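Acetyl xylan esterase (Paenibacillus sp. R4, PDB 6AGQ) hydrolyses acetyl ester groups of xylan as a cold-active carbohydrate esterase with the α/β-hydrolase fold, and probably works as a hexamer. Local coordinates at the interface of chains A and B and the interface of chains A and C. Numbering follows the deposited sequence. Chains: chain A/B/C, acetyl xylan esterase.

Contact 1 and contact 2 lie about 48 Å apart, measured between the centres of their C-alpha atoms, and draw on separate parts of chain A: the 3-10 helix 102-105 in the first, the loop after helix 226-236 in the second. The partners share an element, the C-terminal helix 307-320, which contributes B:Pro307, B:Glu310 and B:Met314 to contact 1 and C:Phe308 to contact 2. Contact 1 belongs to a two-fold interface, whereas contact 2 lies in one that is not an exact two-fold. Together they join three copies of the six-chain deposited assembly, consistent with the hexamers typical of this esterase family.

Contact 1: the interface of chains A and B. Residues chain A 103-104; chain B 307, 310, 314.
A chi1 of 63° places the carboxamide of A:Asn103 between its own backbone N and carbonyl carbon, and from there the side chain reaches B:Glu310 and B:Met314. The amide nitrogen does the touching: A:Asn103 ND2 lies 3.7 Å from B:Glu310 CB and, almost as near, 3.9 Å from B:Glu310 CG. It therefore rests against the aliphatic stem, while the bend of B:Glu310 at chi2 turns its carboxylate away. The two side chains cross at about a right angle, yet the amide and carboxylate planes are turned only 23° apart. The small angle carries no bond, since the carboxylate oxygens stay well beyond hydrogen-bonding distance of ND2; the contact is between the amide nitrogen and the stem carbons.

On the other flank, B:Met314 approaches end-on. Its CG lies beside the backbone N (chi1 -70°) and the chain is extended beyond it, carrying the terminal methyl to the partner: B:Met314 CE is 4.0 Å from A:Asn103 CB. The asparagine is thus touched at its amide end by one residue and at its stem by the other, and chain B covers 36 Å² of its surface.

A:Glu104 and B:Pro307 meet more loosely, with the carboxylate oxygen OE2 of A:Glu104 4.4 Å from B:Pro307 CB. That acidic group sits towards the N-terminal end of the partner helix, whose dipole might favour it slightly. The patch hides 93 Å² in sum and is one part of a larger two-fold interface.

Residues 307, 310 and 314 of chain B follow one another at spacings of three and four, so they line one face of helix 307-320, the C-terminal helix of the α/β-hydrolase fold. Opposite them, the 3-10 helix 102-105 leads directly into helix 106-110, and the two-fold repeats the pairing with the chains exchanged.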
loop_
_atom_site.group_PDB
_atom_site.type_symbol
_atom_site.label_atom_id
_atom_site.label_comp_id
_atom_site.label_asym_id
_atom_site.label_seq_id
_atom_site.Cartn_x
_atom_site.Cartn_y
_atom_site.Cartn_z
ATOM N N ASN A 103 22.661 23.831 -15.338
ATOM C CA ASN A 103 23.468 22.648 -15.775
ATOM C C ASN A 103 22.665 21.613 -16.605
ATOM O O ASN A 103 23.243 20.878 -17.388
ATOM C CB ASN A 103 24.113 21.918 -14.572
ATOM C CG ASN A 103 23.069 21.345 -13.622
ATOM O OD1 ASN A 103 22.442 22.077 -12.905
ATOM N ND2 ASN A 103 22.835 20.057 -13.696
ATOM N N GLU A 104 21.345 21.583 -16.444
ATOM C CA GLU A 104 20.478 20.739 -17.252
ATOM C C GLU A 104 20.314 21.182 -18.689
ATOM O O GLU A 104 19.712 20.465 -19.480
ATOM C CB GLU A 104 19.065 20.721 -16.654
ATOM C CG GLU A 104 18.938 20.218 -15.219
ATOM C CD GLU A 104 17.495 20.341 -14.746
ATOM O OE1 GLU A 104 16.590 20.242 -15.620
ATOM O OE2 GLU A 104 17.254 20.562 -13.527
ATOM N N PRO B 307 18.840 17.055 -7.967
ATOM C CA PRO B 307 19.323 17.911 -9.099
ATOM C C PRO B 307 20.150 19.160 -8.667
ATOM O O PRO B 307 21.078 19.532 -9.362
ATOM C CB PRO B 307 18.033 18.268 -9.864
ATOM C CG PRO B 307 16.914 18.092 -8.856
ATOM C CD PRO B 307 17.362 16.970 -7.926
ATOM N N GLU B 310 24.141 18.634 -8.209
ATOM C CA GLU B 310 25.079 18.568 -9.345
ATOM C C GLU B 310 25.984 19.848 -9.363
ATOM O O GLU B 310 27.229 19.777 -9.520
ATOM C CB GLU B 310 24.322 18.404 -10.682
ATOM C CG GLU B 310 25.112 17.609 -11.725
ATOM C CD GLU B 310 25.285 16.101 -11.394
ATOM O OE1 GLU B 310 26.237 15.511 -11.927
ATOM O OE2 GLU B 310 24.497 15.483 -10.622
ATOM N N MET B 314 30.076 20.263 -8.857
ATOM C CA MET B 314 30.869 20.952 -9.855
ATOM C C MET B 314 31.669 22.101 -9.235
ATOM O O MET B 314 32.798 22.338 -9.629
ATOM C CB MET B 314 30.032 21.530 -10.990
ATOM C CG MET B 314 29.410 20.542 -11.943
ATOM S SD MET B 314 28.320 21.436 -13.096
ATOM C CE MET B 314 27.670 20.075 -14.052
#

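Contact 2: the interface of chains A and C. Residues chain A 238-239; chain C 296-299, 301, 308.
A:Pro238 stands on edge over C:Phe308, its ring nearly perpendicular to the phenyl and its CB–CG side turned onto the face, and this is the tightly packed part of the contact. A:Pro238 CB stands over the middle of the aromatic face, 3.9 Å from the centroid of the C:Phe308 ring, in a CH-pi contact. The neighbouring methylene covers another part of the same face, with A:Pro238 CG 3.8 Å from C:Phe308 CD1. A chi1 of 41° turns the phenyl ring into this position, and two tyrosines of its own chain hold it there: C:Phe308 directs CE2 at the face of C:Tyr298 and CZ at the face of C:Tyr301. Replacing C:Phe308 by an alanine would probably deprive the A:Pro238 ring of its aromatic platform and leave both tyrosine rings with more freedom to turn. A:Pro238 loses 68 Å² of surface to chain C as a whole.

C:Tyr298 carries the contact outward. Its ring edge faces the carbonyl oxygen of A:Pro238 in plane, while A:Glu239 runs alongside, its CG 3.9 Å from C:Tyr298 CE1.

The charged flank is looser. A:Glu239 OE1 approaches the aliphatic C:Arg296 CD to 3.5 Å, but is 4.1 Å from the guanidinium nitrogen NE of C:Arg296. Although the carboxylate and guanidinium planes differ by only 7°, the charged atoms are not in contact; any attraction would be long-range and is likely to add little directional hold.

A water links the two backbones beside the proline. C:Leu297, near the end of strand 293-298, and C:His299, in the loop just after it, hold water 1 from the chain C side, and it bridges to the carbonyl of A:Pro238 at a notably short 2.5 Å from O. Water 1 also lies 3.0 Å from C:Leu297 O and within reach of the imidazole ND1 of C:His299. The backbone N of C:His299 points its hydrogen almost straight at water 1, 2.8 Å away with 170° at the hydrogen.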
loop_
_atom_site.group_PDB
_atom_site.type_symbol
_atom_site.label_atom_id
_atom_site.label_comp_id
_atom_site.label_asym_id
_atom_site.label_seq_id
_atom_site.Cartn_x
_atom_site.Cartn_y
_atom_site.Cartn_z
ATOM N N PRO A 238 -21.838 16.656 -9.363
ATOM C CA PRO A 238 -21.812 15.188 -9.250
ATOM C C PRO A 238 -22.680 14.396 -10.260
ATOM O O PRO A 238 -22.416 13.198 -10.481
ATOM C CB PRO A 238 -22.333 14.935 -7.845
ATOM C CG PRO A 238 -22.285 16.247 -7.157
ATOM C CD PRO A 238 -22.562 17.236 -8.228
ATOM N N GLU A 239 -23.684 15.053 -10.844
ATOM C CA GLU A 239 -24.497 14.465 -11.901
ATOM C C GLU A 239 -24.047 14.875 -13.293
ATOM O O GLU A 239 -24.783 14.646 -14.265
ATOM C CB GLU A 239 -25.963 14.856 -11.726
ATOM C CG GLU A 239 -26.631 14.360 -10.451
ATOM C CD GLU A 239 -28.156 14.501 -10.521
ATOM O OE1 GLU A 239 -28.830 13.664 -11.190
ATOM O OE2 GLU A 239 -28.673 15.469 -9.942
ATOM N N ARG C 296 -30.350 7.638 -9.615
ATOM C CA ARG C 296 -29.305 8.650 -9.663
ATOM C C ARG C 296 -27.964 7.931 -9.767
ATOM O O ARG C 296 -27.590 7.126 -8.895
ATOM C CB ARG C 296 -29.311 9.534 -8.427
ATOM C CG ARG C 296 -30.583 10.337 -8.226
ATOM C CD ARG C 296 -30.768 11.328 -9.366
ATOM N NE ARG C 296 -31.989 12.066 -9.155
ATOM C CZ ARG C 296 -33.164 11.776 -9.699
ATOM N NH1 ARG C 296 -33.317 10.752 -10.534
ATOM N NH2 ARG C 296 -34.206 12.527 -9.392
ATOM N N LEU C 297 -27.236 8.318 -10.796
ATOM C CA LEU C 297 -26.006 7.702 -11.257
ATOM C C LEU C 297 -24.894 8.703 -10.997
ATOM O O LEU C 297 -24.819 9.725 -11.665
ATOM C CB LEU C 297 -26.129 7.488 -12.757
ATOM C CG LEU C 297 -26.084 6.079 -13.289
ATOM C CD1 LEU C 297 -26.937 5.968 -14.572
ATOM C CD2 LEU C 297 -24.609 5.721 -13.514
ATOM N N TYR C 298 -24.072 8.441 -9.983
ATOM C CA TYR C 298 -22.990 9.326 -9.580
ATOM C C TYR C 298 -21.640 8.787 -10.133
ATOM O O TYR C 298 -21.097 7.788 -9.650
ATOM C CB TYR C 298 -23.043 9.493 -8.079
ATOM C CG TYR C 298 -24.329 10.094 -7.584
ATOM C CD1 TYR C 298 -24.714 11.365 -7.963
ATOM C CD2 TYR C 298 -25.152 9.393 -6.689
ATOM C CE1 TYR C 298 -25.887 11.925 -7.470
ATOM C CE2 TYR C 298 -26.315 9.929 -6.207
ATOM C CZ TYR C 298 -26.688 11.186 -6.613
ATOM O OH TYR C 298 -27.844 11.697 -6.121
ATOM N N HIS C 299 -21.168 9.396 -11.231
ATOM C CA HIS C 299 -20.013 8.878 -11.972
ATOM C C HIS C 299 -18.706 8.787 -11.215
ATOM O O HIS C 299 -17.964 7.847 -11.496
ATOM C CB HIS C 299 -19.752 9.653 -13.243
ATOM C CG HIS C 299 -20.617 9.240 -14.386
ATOM N ND1 HIS C 299 -21.999 9.329 -14.342
ATOM C CD2 HIS C 299 -20.303 8.781 -15.617
ATOM C CE1 HIS C 299 -22.495 8.942 -15.502
ATOM N NE2 HIS C 299 -21.489 8.603 -16.291
ATOM N N TYR C 301 -17.842 8.628 -7.766
ATOM C CA TYR C 301 -18.068 8.315 -6.386
ATOM C C TYR C 301 -18.088 6.787 -6.312
ATOM O O TYR C 301 -18.564 6.111 -7.262
ATOM C CB TYR C 301 -19.425 8.911 -5.908
ATOM C CG TYR C 301 -19.303 10.357 -5.523
ATOM C CD1 TYR C 301 -18.889 10.705 -4.238
ATOM C CD2 TYR C 301 -19.533 11.379 -6.450
ATOM C CE1 TYR C 301 -18.708 12.019 -3.870
ATOM C CE2 TYR C 301 -19.369 12.704 -6.080
ATOM C CZ TYR C 301 -18.939 13.003 -4.790
ATOM O OH TYR C 301 -18.751 14.277 -4.392
ATOM N N PHE C 308 -24.863 15.355 -1.392
ATOM C CA PHE C 308 -25.829 15.830 -2.416
ATOM C C PHE C 308 -27.076 14.951 -2.545
ATOM O O PHE C 308 -28.127 15.424 -2.964
ATOM C CB PHE C 308 -25.176 15.942 -3.805
ATOM C CG PHE C 308 -24.255 14.805 -4.111
ATOM C CD1 PHE C 308 -22.925 14.853 -3.677
ATOM C CD2 PHE C 308 -24.715 13.652 -4.757
ATOM C CE1 PHE C 308 -22.077 13.775 -3.882
ATOM C CE2 PHE C 308 -23.859 12.577 -4.969
ATOM C CZ PHE C 308 -22.542 12.635 -4.526
HETATM O O HOH W 1 -22.535 11.589 -12.389
#